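Local coordinates for venom allergen-like (VAL) 4 protein (Schistosoma mansoni, PDB 4P27), which is a lipid-binding member of the SCP/TAPS (CAP) superfamily that lacks the prototypical CAP sequence motifs, at residues 35-46 / 116-126; 96-104 / 145-153. All blocks are in the same frame, centred on the assembly; numbering follows the deposited sequence.

Two contacts of one CAP domain illustrate how chemistry follows place in the fold. Contact 1 lies nearer the middle of the chain, where the edge strand 40-41 of the mixed sheet joins strand 122-130 through backbone bonds and buried apolar groups, with a lysine-glutamate network along one side. Contact 2 lies farther out and joins a short beta hairpin to the loop that follows strand 133-141; it is smaller and relies on side chains reaching backbone carbonyls. Their centres are about 19 Å apart, yet Trp117 of contact 1 packs on residues 147-149 of contact 2, and both border the N-acetylglucosamine carried by Asn118.

Contact 1. Residues 35-46 / 116-126; sequences NLTKLKWNKLLA and VWNTTEEIGCG. With NAG (2-acetamido-2-deoxy-beta-D-glucopyranose), chain B.
Lys40 and Trp41 pair in parallel with Glu122 and Ile123, adding the short edge strand 40-41 to the central mixed sheet of the CAP domain. The register is set by Lys40 N bonding to Glu121 O at 2.7 Å, Ile123 N returning to Lys40 O and Asn42 N reaching Ile123 O. Packing is tightest where the strand turns into helix 43-54: Gly124 CA comes within 3.8 Å of Ala46 CA, and the Asn42 and Ala46 backbone lies where a side chain would be. Gly124 CA also sits 4.0 Å from the centroid of the six-membered ring of Trp41, almost on its normal, a CH-pi contact over the face. The ring swings over the neighbouring strand because its CG lies anti to the backbone N (chi1 -173°), and Trp41 CH2 meets Cys125 CB at 3.8 Å; the disulfide from Cys125 to Cys138 ties strand 122-130 to strand 133-141. At the helix start Asn42 is the N-cap: its OD1 accepts from Leu45 N in the carbonyl plane, on a lone pair. Leu45 CD1 then lies against Glu122 CB, while Leu39 CD2 packs on Thr120 CG2.

The charged side is looser. Lys40 and Glu121 run alongside each other, yet the hydrogen bond within their salt bridge is weak, with Lys40 NZ 3.4 Å from Glu121 OE2, and the salt bridge to Glu122 OE1 is long. Glu121 and Glu122 both face Ala141 of strand 133-141, a classic beta bulge. Beyond it residues 35-37 and 116-119 meet again at the glycosylation site. Thr37 grips Asn118 O twice, through N and OG1, both in the carbonyl plane. The sugar on Asn118 is held by Asn35, whose ND2 donates to NAG O7 at 2.9 Å.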
loop_
_atom_site.group_PDB
_atom_site.type_symbol
_atom_site.label_atom_id
_atom_site.label_comp_id
_atom_site.label_asym_id
_atom_site.label_seq_id
_atom_site.Cartn_x
_atom_site.Cartn_y
_atom_site.Cartn_z
ATOM N N ASN A 35 12.602 11.386 2.559
ATOM C CA ASN A 35 11.562 11.630 3.552
ATOM C C ASN A 35 10.296 10.757 3.180
ATOM O O ASN A 35 10.054 10.526 1.978
ATOM C CB ASN A 35 11.148 13.084 3.519
ATOM C CG ASN A 35 10.020 13.363 4.512
ATOM O OD1 ASN A 35 10.277 13.358 5.722
ATOM N ND2 ASN A 35 8.748 13.527 4.021
ATOM N N LEU A 36 9.494 10.327 4.161
ATOM C CA LEU A 36 8.164 9.712 3.890
ATOM C C LEU A 36 7.345 10.170 5.057
ATOM O O LEU A 36 7.836 10.177 6.167
ATOM C CB LEU A 36 8.257 8.185 3.919
ATOM C CG LEU A 36 9.108 7.546 2.856
ATOM C CD1 LEU A 36 9.084 6.039 3.090
ATOM C CD2 LEU A 36 8.731 7.955 1.414
ATOM N N THR A 37 6.116 10.604 4.830
ATOM C CA THR A 37 5.276 10.915 5.922
ATOM C C THR A 37 5.023 9.625 6.754
ATOM O O THR A 37 4.879 8.517 6.155
ATOM C CB THR A 37 3.972 11.476 5.327
ATOM O OG1 THR A 37 4.357 12.549 4.488
ATOM C CG2 THR A 37 3.034 12.043 6.389
ATOM N N LYS A 38 4.935 9.747 8.087
ATOM C CA LYS A 38 4.545 8.633 8.993
ATOM C C LYS A 38 3.100 8.279 8.754
ATOM O O LYS A 38 2.250 9.176 8.783
ATOM C CB LYS A 38 4.606 8.995 10.505
ATOM C CG LYS A 38 5.976 9.267 11.086
ATOM C CD LYS A 38 6.900 8.070 10.999
ATOM C CE LYS A 38 8.283 8.552 10.610
ATOM N NZ LYS A 38 9.264 7.947 11.557
ATOM N N LEU A 39 2.807 6.985 8.582
ATOM C CA LEU A 39 1.440 6.566 8.312
ATOM C C LEU A 39 0.659 6.587 9.595
ATOM O O LEU A 39 1.144 6.080 10.529
ATOM C CB LEU A 39 1.460 5.109 7.833
ATOM C CG LEU A 39 1.946 4.873 6.439
ATOM C CD1 LEU A 39 1.800 3.369 6.072
ATOM C CD2 LEU A 39 1.192 5.782 5.441
ATOM N N LYS A 40 -0.571 7.064 9.611
ATOM C CA LYS A 40 -1.454 6.877 10.750
ATOM C C LYS A 40 -2.673 6.086 10.323
ATOM O O LYS A 40 -3.208 6.306 9.254
ATOM C CB LYS A 40 -1.948 8.237 11.245
ATOM C CG LYS A 40 -0.834 8.986 11.947
ATOM C CD LYS A 40 -1.070 10.494 11.962
ATOM C CE LYS A 40 -2.505 10.883 11.620
ATOM N NZ LYS A 40 -2.446 11.535 10.282
ATOM N N TRP A 41 -3.099 5.161 11.160
ATOM C CA TRP A 41 -4.255 4.351 10.856
ATOM C C TRP A 41 -5.480 5.195 10.869
ATOM O O TRP A 41 -5.549 6.082 11.649
ATOM C CB TRP A 41 -4.410 3.296 11.949
ATOM C CG TRP A 41 -5.477 2.309 11.613
ATOM C CD1 TRP A 41 -6.782 2.333 12.025
ATOM C CD2 TRP A 41 -5.334 1.168 10.763
ATOM N NE1 TRP A 41 -7.466 1.224 11.502
ATOM C CE2 TRP A 41 -6.586 0.494 10.742
ATOM C CE3 TRP A 41 -4.256 0.617 10.057
ATOM C CZ2 TRP A 41 -6.804 -0.693 9.995
ATOM C CZ3 TRP A 41 -4.481 -0.622 9.315
ATOM C CH2 TRP A 41 -5.728 -1.232 9.322
ATOM N N ASN A 42 -6.479 4.915 10.052
ATOM C CA ASN A 42 -7.642 5.779 9.981
ATOM C C ASN A 42 -8.864 4.913 9.888
ATOM O O ASN A 42 -8.947 3.998 9.042
ATOM C CB ASN A 42 -7.627 6.658 8.775
ATOM C CG ASN A 42 -8.891 7.502 8.669
ATOM O OD1 ASN A 42 -9.922 7.128 8.111
ATOM N ND2 ASN A 42 -8.775 8.712 9.152
ATOM N N LYS A 43 -9.810 5.129 10.788
ATOM C CA LYS A 43 -10.883 4.134 11.078
ATOM C C LYS A 43 -11.852 4.155 9.930
ATOM O O LYS A 43 -12.402 3.128 9.549
ATOM C CB LYS A 43 -11.648 4.560 12.348
ATOM C CG LYS A 43 -12.126 3.453 13.257
ATOM C CD LYS A 43 -11.453 3.560 14.624
ATOM C CE LYS A 43 -12.455 3.937 15.704
ATOM N NZ LYS A 43 -11.767 4.346 16.971
ATOM N N LEU A 44 -12.090 5.356 9.388
ATOM C CA LEU A 44 -12.986 5.527 8.255
ATOM C C LEU A 44 -12.457 4.820 6.951
ATOM O O LEU A 44 -13.250 4.179 6.193
ATOM C CB LEU A 44 -13.236 7.025 7.981
ATOM C CG LEU A 44 -14.645 7.482 7.601
ATOM C CD1 LEU A 44 -14.608 8.895 6.994
ATOM C CD2 LEU A 44 -15.452 6.461 6.755
ATOM N N LEU A 45 -11.164 4.969 6.678
ATOM C CA LEU A 45 -10.558 4.261 5.549
ATOM C C LEU A 45 -10.743 2.717 5.796
ATOM O O LEU A 45 -11.074 1.979 4.837
ATOM C CB LEU A 45 -9.112 4.631 5.421
ATOM C CG LEU A 45 -8.628 6.008 4.972
ATOM C CD1 LEU A 45 -7.107 5.947 4.845
ATOM C CD2 LEU A 45 -9.273 6.410 3.618
ATOM N N ALA A 46 -10.515 2.262 7.037
ATOM C CA ALA A 46 -10.506 0.834 7.395
ATOM C C ALA A 46 -11.919 0.217 7.268
ATOM O O ALA A 46 -12.106 -0.836 6.668
ATOM C CB ALA A 46 -9.955 0.607 8.782
ATOM N N VAL A 116 5.116 2.847 -0.720
ATOM C CA VAL A 116 6.222 3.753 -0.385
ATOM C C VAL A 116 5.954 5.216 -0.801
ATOM O O VAL A 116 6.860 6.015 -0.852
ATOM C CB VAL A 116 7.586 3.291 -0.960
ATOM C CG1 VAL A 116 8.060 1.972 -0.296
ATOM C CG2 VAL A 116 7.597 3.204 -2.505
ATOM N N TRP A 117 4.678 5.550 -0.943
ATOM C CA TRP A 117 4.275 6.846 -1.468
ATOM C C TRP A 117 4.522 7.859 -0.410
ATOM O O TRP A 117 4.003 7.771 0.735
ATOM C CB TRP A 117 2.801 6.851 -1.956
ATOM C CG TRP A 117 2.595 8.081 -2.798
ATOM C CD1 TRP A 117 2.040 9.289 -2.401
ATOM C CD2 TRP A 117 2.968 8.220 -4.169
ATOM N NE1 TRP A 117 2.071 10.205 -3.485
ATOM C CE2 TRP A 117 2.637 9.562 -4.572
ATOM C CE3 TRP A 117 3.577 7.348 -5.106
ATOM C CZ2 TRP A 117 2.889 10.045 -5.883
ATOM C CZ3 TRP A 117 3.784 7.833 -6.429
ATOM C CH2 TRP A 117 3.437 9.167 -6.764
ATOM N N ASN A 118 5.357 8.831 -0.736
ATOM C CA ASN A 118 5.828 9.743 0.345
ATOM C C ASN A 118 4.767 10.678 0.955
ATOM O O ASN A 118 4.839 10.972 2.159
ATOM C CB ASN A 118 7.047 10.555 -0.125
ATOM C CG ASN A 118 6.665 11.624 -1.142
ATOM O OD1 ASN A 118 5.655 11.499 -1.895
ATOM N ND2 ASN A 118 7.497 12.649 -1.227
ATOM N N THR A 119 3.771 11.140 0.181
ATOM C CA THR A 119 2.756 12.067 0.801
ATOM C C THR A 119 1.601 11.339 1.482
ATOM O O THR A 119 0.790 11.944 2.172
ATOM C CB THR A 119 2.065 12.975 -0.232
ATOM O OG1 THR A 119 1.649 12.200 -1.345
ATOM C CG2 THR A 119 3.094 14.087 -0.807
ATOM N N THR A 120 1.489 10.024 1.279
ATOM C CA THR A 120 0.428 9.283 1.952
ATOM C C THR A 120 0.573 9.369 3.485
ATOM O O THR A 120 1.637 9.098 4.039
ATOM C CB THR A 120 0.445 7.778 1.493
ATOM O OG1 THR A 120 0.220 7.712 0.076
ATOM C CG2 THR A 120 -0.619 7.006 2.279
ATOM N N GLU A 121 -0.540 9.602 4.175
ATOM C CA GLU A 121 -0.526 9.940 5.571
ATOM C C GLU A 121 -1.382 8.948 6.344
ATOM O O GLU A 121 -1.078 8.610 7.492
ATOM C CB GLU A 121 -1.171 11.321 5.707
ATOM C CG GLU A 121 -1.258 11.703 7.160
ATOM C CD GLU A 121 -0.726 13.091 7.400
ATOM O OE1 GLU A 121 -0.777 13.887 6.459
ATOM O OE2 GLU A 121 -0.247 13.366 8.511
ATOM N N GLU A 122 -2.522 8.608 5.769
ATOM C CA GLU A 122 -3.535 7.786 6.435
ATOM C C GLU A 122 -3.618 6.463 5.688
ATOM O O GLU A 122 -3.644 6.422 4.426
ATOM C CB GLU A 122 -4.905 8.446 6.398
ATOM C CG GLU A 122 -4.817 9.905 6.735
ATOM C CD GLU A 122 -5.453 10.218 8.033
ATOM O OE1 GLU A 122 -5.339 9.435 9.003
ATOM O OE2 GLU A 122 -6.105 11.259 8.045
ATOM N N ILE A 123 -3.726 5.403 6.453
ATOM C CA ILE A 123 -4.000 4.084 5.878
ATOM C C ILE A 123 -5.161 3.426 6.662
ATOM O O ILE A 123 -5.244 3.548 7.873
ATOM C CB ILE A 123 -2.736 3.242 5.907
ATOM C CG1 ILE A 123 -3.002 1.850 5.286
ATOM C CG2 ILE A 123 -2.281 3.046 7.342
ATOM C CD1 ILE A 123 -1.745 0.978 5.208
ATOM N N GLY A 124 -6.057 2.729 6.011
ATOM C CA GLY A 124 -6.821 1.731 6.752
ATOM C C GLY A 124 -7.241 0.577 5.841
ATOM O O GLY A 124 -7.598 0.812 4.689
ATOM N N CYS A 125 -7.213 -0.644 6.390
ATOM C CA CYS A 125 -7.286 -1.874 5.678
ATOM C C CYS A 125 -8.368 -2.742 6.313
ATOM O O CYS A 125 -8.646 -2.635 7.533
ATOM C CB CYS A 125 -5.915 -2.609 5.768
ATOM S SG CYS A 125 -4.593 -1.580 4.997
ATOM N N GLY A 126 -8.924 -3.636 5.492
ATOM C CA GLY A 126 -10.101 -4.407 5.811
ATOM C C GLY A 126 -9.919 -5.661 4.972
ATOM O O GLY A 126 -9.355 -5.624 3.822
HETATM C C1 NAG B . 7.390 13.826 -1.918
HETATM C C2 NAG B . 7.819 15.127 -1.219
HETATM C C3 NAG B . 7.858 16.305 -2.143
HETATM C C4 NAG B . 8.675 15.930 -3.347
HETATM C C5 NAG B . 8.009 14.761 -4.038
HETATM C C6 NAG B . 8.727 14.499 -5.334
HETATM C C7 NAG B . 7.095 14.958 1.032
HETATM C C8 NAG B . 6.070 15.298 2.042
HETATM N N2 NAG B . 6.954 15.498 -0.143
HETATM O O3 NAG B . 8.425 17.413 -1.457
HETATM O O4 NAG B . 8.742 17.022 -4.212
HETATM O O5 NAG B . 8.021 13.644 -3.169
HETATM O O6 NAG B . 8.231 13.351 -5.978
HETATM O O7 NAG B . 7.980 14.208 1.311
HETATM O O HOH W 1 10.213 12.158 -0.244
#

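Contact 2. Residues 96-104 / 145-153; sequences KNYNFEKNQ and SEDRPYEAK. With NAG (2-acetamido-2-deoxy-beta-D-glucopyranose), chain B.
Arg148 reaches across to the turn of the small antiparallel hairpin formed by strands 98-99 and 104-105, where a backbone carbonyl and the side chain of Asn103 receive it. Its NE donates to Phe100 O at 2.6 Å, the carbonyl lying 22° out of the guanidinium plane; Arg148 NH2 also points at Glu101 O, at a distance too short to be trusted in detail. An extended chain from CG to NE carries the group over the turn, where Asn103 CB rests on the centre of one guanidinium face, 3.7 Å above it. On the way Arg148 CD makes a CH-pi contact with the face of the Phe100 ring. That ring also reaches the other loop: Phe100 CE2 stands over the Tyr150 ring, 3.5 Å from Tyr150 CE1, with the planes inclined at 35°, while Tyr150 O approaches the Phe100 edge in plane. Tyr150 OH is in turn bonded to Pro31 O.

Around this first shell, the hairpin's own bonds shape the turn that carries these carbonyls. Asn99 OD1 accepts from Lys102 N in an Asx motif, and Asn103 and Gln104 both face Asn99 in a G1 beta bulge. Tyr98, whose OH touches Pro149 CD, gives that OH to Asn103 OD1 at 2.7 Å, which fixes the rotation of the amide. Lys113 of helix 110-115 binds the same OD1 and also Asp147 O, so that Lys113 bridges the two segments. With OD1 held by Tyr98 and Lys113, the Asn103 amide presents ND2 to Glu146 O at 2.9 Å, a nearly straight bond (165°) on a carbonyl lone pair.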
loop_
_atom_site.group_PDB
_atom_site.type_symbol
_atom_site.label_atom_id
_atom_site.label_comp_id
_atom_site.label_asym_id
_atom_site.label_seq_id
_atom_site.Cartn_x
_atom_site.Cartn_y
_atom_site.Cartn_z
ATOM N N LYS A 96 10.760 -5.358 -7.620
ATOM C CA LYS A 96 11.589 -5.957 -8.674
ATOM C C LYS A 96 11.235 -5.452 -10.062
ATOM O O LYS A 96 12.023 -5.613 -10.953
ATOM C CB LYS A 96 11.477 -7.453 -8.646
ATOM C CG LYS A 96 12.105 -7.983 -7.383
ATOM C CD LYS A 96 11.633 -9.370 -7.010
ATOM C CE LYS A 96 12.711 -9.874 -6.079
ATOM N NZ LYS A 96 12.235 -10.924 -5.164
ATOM N N ASN A 97 10.059 -4.849 -10.239
ATOM C CA ASN A 97 9.597 -4.474 -11.536
ATOM C C ASN A 97 9.778 -3.016 -11.729
ATOM O O ASN A 97 9.445 -2.509 -12.796
ATOM C CB ASN A 97 8.111 -4.781 -11.697
ATOM C CG ASN A 97 7.765 -6.242 -11.420
ATOM O OD1 ASN A 97 8.544 -7.141 -11.697
ATOM N ND2 ASN A 97 6.586 -6.476 -10.875
ATOM N N TYR A 98 10.226 -2.299 -10.698
ATOM C CA TYR A 98 10.125 -0.816 -10.762
ATOM C C TYR A 98 11.478 -0.181 -11.021
ATOM O O TYR A 98 12.404 -0.545 -10.402
ATOM C CB TYR A 98 9.500 -0.242 -9.486
ATOM C CG TYR A 98 9.361 1.238 -9.551
ATOM C CD1 TYR A 98 8.560 1.861 -10.564
ATOM C CD2 TYR A 98 10.025 2.051 -8.663
ATOM C CE1 TYR A 98 8.412 3.203 -10.630
ATOM C CE2 TYR A 98 9.878 3.441 -8.721
ATOM C CZ TYR A 98 9.073 3.993 -9.712
ATOM O OH TYR A 98 8.969 5.345 -9.808
ATOM N N ASN A 99 11.594 0.713 -12.004
ATOM C CA ASN A 99 12.763 1.530 -12.196
ATOM C C ASN A 99 12.514 2.927 -11.822
ATOM O O ASN A 99 11.903 3.683 -12.571
ATOM C CB ASN A 99 13.243 1.499 -13.679
ATOM C CG ASN A 99 14.521 2.352 -13.954
ATOM O OD1 ASN A 99 14.863 3.283 -13.256
ATOM N ND2 ASN A 99 15.124 2.099 -15.067
ATOM N N PHE A 100 13.118 3.339 -10.705
ATOM C CA PHE A 100 12.884 4.667 -10.197
ATOM C C PHE A 100 13.422 5.755 -11.158
ATOM O O PHE A 100 12.775 6.816 -11.400
ATOM C CB PHE A 100 13.558 4.692 -8.817
ATOM C CG PHE A 100 13.377 5.957 -8.068
ATOM C CD1 PHE A 100 14.107 7.119 -8.423
ATOM C CD2 PHE A 100 12.476 6.022 -7.007
ATOM C CE1 PHE A 100 13.922 8.300 -7.736
ATOM C CE2 PHE A 100 12.275 7.233 -6.358
ATOM C CZ PHE A 100 13.025 8.344 -6.687
ATOM N N GLU A 101 14.651 5.558 -11.645
ATOM C CA GLU A 101 15.305 6.626 -12.531
ATOM C C GLU A 101 14.425 6.994 -13.731
ATOM O O GLU A 101 14.039 8.186 -13.942
ATOM C CB GLU A 101 16.596 6.073 -13.089
ATOM C CG GLU A 101 17.686 6.026 -12.091
ATOM C CD GLU A 101 19.050 5.826 -12.762
ATOM O OE1 GLU A 101 19.360 6.539 -13.733
ATOM O OE2 GLU A 101 19.816 4.941 -12.332
ATOM N N LYS A 102 13.943 5.947 -14.384
ATOM C CA LYS A 102 12.994 6.178 -15.508
ATOM C C LYS A 102 11.563 6.227 -15.106
ATOM O O LYS A 102 10.735 6.549 -15.924
ATOM C CB LYS A 102 13.182 5.172 -16.614
ATOM C CG LYS A 102 14.658 5.028 -16.942
ATOM C CD LYS A 102 15.021 5.381 -18.360
ATOM C CE LYS A 102 15.753 4.183 -18.924
ATOM N NZ LYS A 102 16.445 4.592 -20.161
ATOM N N ASN A 103 11.266 5.986 -13.820
ATOM C CA ASN A 103 9.908 5.895 -13.423
ATOM C C ASN A 103 9.183 4.902 -14.327
ATOM O O ASN A 103 8.157 5.226 -14.870
ATOM C CB ASN A 103 9.177 7.245 -13.459
ATOM C CG ASN A 103 7.817 7.161 -12.782
ATOM O OD1 ASN A 103 7.632 6.350 -11.883
ATOM N ND2 ASN A 103 6.917 8.029 -13.128
ATOM N N GLN A 104 9.696 3.701 -14.484
ATOM C CA GLN A 104 9.069 2.825 -15.417
ATOM C C GLN A 104 8.905 1.510 -14.791
ATOM O O GLN A 104 9.704 1.109 -13.952
ATOM C CB GLN A 104 9.995 2.545 -16.604
ATOM C CG GLN A 104 9.728 3.489 -17.749
ATOM C CD GLN A 104 10.842 3.422 -18.792
ATOM O OE1 GLN A 104 11.548 2.402 -18.922
ATOM N NE2 GLN A 104 11.007 4.510 -19.541
ATOM N N SER A 145 0.078 8.883 -7.543
ATOM C CA SER A 145 -0.132 9.321 -8.916
ATOM C C SER A 145 0.786 8.474 -9.743
ATOM O O SER A 145 1.390 7.494 -9.255
ATOM C CB SER A 145 0.193 10.827 -9.035
ATOM O OG SER A 145 1.568 11.045 -8.905
ATOM N N GLU A 146 0.945 8.831 -10.992
ATOM C CA GLU A 146 1.865 8.143 -11.866
ATOM C C GLU A 146 3.330 8.573 -11.662
ATOM O O GLU A 146 4.164 7.935 -12.175
ATOM C CB GLU A 146 1.536 8.433 -13.349
ATOM C CG GLU A 146 1.672 9.887 -13.759
ATOM C CD GLU A 146 1.210 10.109 -15.207
ATOM O OE1 GLU A 146 1.107 9.127 -16.009
ATOM O OE2 GLU A 146 0.918 11.277 -15.535
ATOM N N ASP A 147 3.617 9.621 -10.964
ATOM C CA ASP A 147 5.044 9.992 -10.589
ATOM C C ASP A 147 5.806 8.986 -9.773
ATOM O O ASP A 147 5.275 7.858 -9.442
ATOM C CB ASP A 147 5.035 11.268 -9.768
ATOM C CG ASP A 147 4.377 12.420 -10.554
ATOM O OD1 ASP A 147 4.432 12.316 -11.771
ATOM O OD2 ASP A 147 3.758 13.345 -10.010
ATOM N N ARG A 148 7.043 9.408 -9.450
ATOM C CA ARG A 148 7.932 8.626 -8.584
ATOM C C ARG A 148 7.374 8.734 -7.160
ATOM O O ARG A 148 6.785 9.774 -6.749
ATOM C CB ARG A 148 9.390 9.131 -8.715
ATOM C CG ARG A 148 10.024 8.806 -10.086
ATOM C CD ARG A 148 11.315 9.637 -10.243
ATOM N NE ARG A 148 11.953 9.327 -11.533
ATOM C CZ ARG A 148 11.605 10.007 -12.638
ATOM N NH1 ARG A 148 10.735 10.992 -12.553
ATOM N NH2 ARG A 148 12.114 9.730 -13.776
ATOM N N PRO A 149 7.576 7.694 -6.355
ATOM C CA PRO A 149 6.946 7.721 -5.002
ATOM C C PRO A 149 7.503 8.678 -3.970
ATOM O O PRO A 149 6.803 9.000 -2.985
ATOM C CB PRO A 149 7.101 6.278 -4.521
ATOM C CG PRO A 149 8.287 5.721 -5.316
ATOM C CD PRO A 149 8.223 6.399 -6.665
ATOM N N TYR A 150 8.753 9.113 -4.153
ATOM C CA TYR A 150 9.490 9.904 -3.170
ATOM C C TYR A 150 10.758 10.601 -3.773
ATOM O O TYR A 150 11.202 10.292 -4.884
ATOM C CB TYR A 150 9.893 9.045 -1.947
ATOM C CG TYR A 150 10.714 7.781 -2.300
ATOM C CD1 TYR A 150 12.074 7.859 -2.587
ATOM C CD2 TYR A 150 10.094 6.524 -2.315
ATOM C CE1 TYR A 150 12.811 6.697 -2.938
ATOM C CE2 TYR A 150 10.807 5.367 -2.622
ATOM C CZ TYR A 150 12.183 5.460 -2.925
ATOM O OH TYR A 150 12.851 4.303 -3.315
ATOM N N GLU A 151 11.399 11.447 -2.985
ATOM C CA GLU A 151 12.692 12.023 -3.422
ATOM C C GLU A 151 13.810 11.111 -2.941
ATOM O O GLU A 151 13.813 10.744 -1.760
ATOM C CB GLU A 151 12.929 13.268 -2.675
ATOM C CG GLU A 151 12.194 14.497 -3.111
ATOM C CD GLU A 151 12.719 15.667 -2.267
ATOM O OE1 GLU A 151 13.842 15.560 -1.710
ATOM O OE2 GLU A 151 12.002 16.671 -2.130
ATOM N N ALA A 152 14.758 10.799 -3.811
ATOM C CA ALA A 152 15.923 9.986 -3.415
ATOM C C ALA A 152 16.906 10.773 -2.491
ATOM O O ALA A 152 16.887 12.001 -2.451
ATOM C CB ALA A 152 16.652 9.523 -4.670
ATOM N N LYS A 153 17.742 10.066 -1.756
ATOM C CA LYS A 153 18.848 10.686 -1.010
ATOM C C LYS A 153 20.010 9.729 -1.258
ATOM O O LYS A 153 19.820 8.636 -1.860
ATOM C CB LYS A 153 18.553 10.847 0.493
ATOM C CG LYS A 153 18.645 9.470 1.212
ATOM C CD LYS A 153 18.444 9.569 2.734
ATOM C CE LYS A 153 18.434 8.148 3.320
ATOM N NZ LYS A 153 17.988 8.216 4.744
HETATM C C1 NAG B . 7.390 13.826 -1.918
HETATM C C2 NAG B . 7.819 15.127 -1.219
HETATM C C3 NAG B . 7.858 16.305 -2.143
HETATM C C4 NAG B . 8.675 15.930 -3.347
HETATM C C5 NAG B . 8.009 14.761 -4.038
HETATM C C6 NAG B . 8.727 14.499 -5.334
HETATM C C7 NAG B . 7.095 14.958 1.032
HETATM C C8 NAG B . 6.070 15.298 2.042
HETATM N N2 NAG B . 6.954 15.498 -0.143
HETATM O O3 NAG B . 8.425 17.413 -1.457
HETATM O O4 NAG B . 8.742 17.022 -4.212
HETATM O O5 NAG B . 8.021 13.644 -3.169
HETATM O O6 NAG B . 8.231 13.351 -5.978
HETATM O O7 NAG B . 7.980 14.208 1.311
#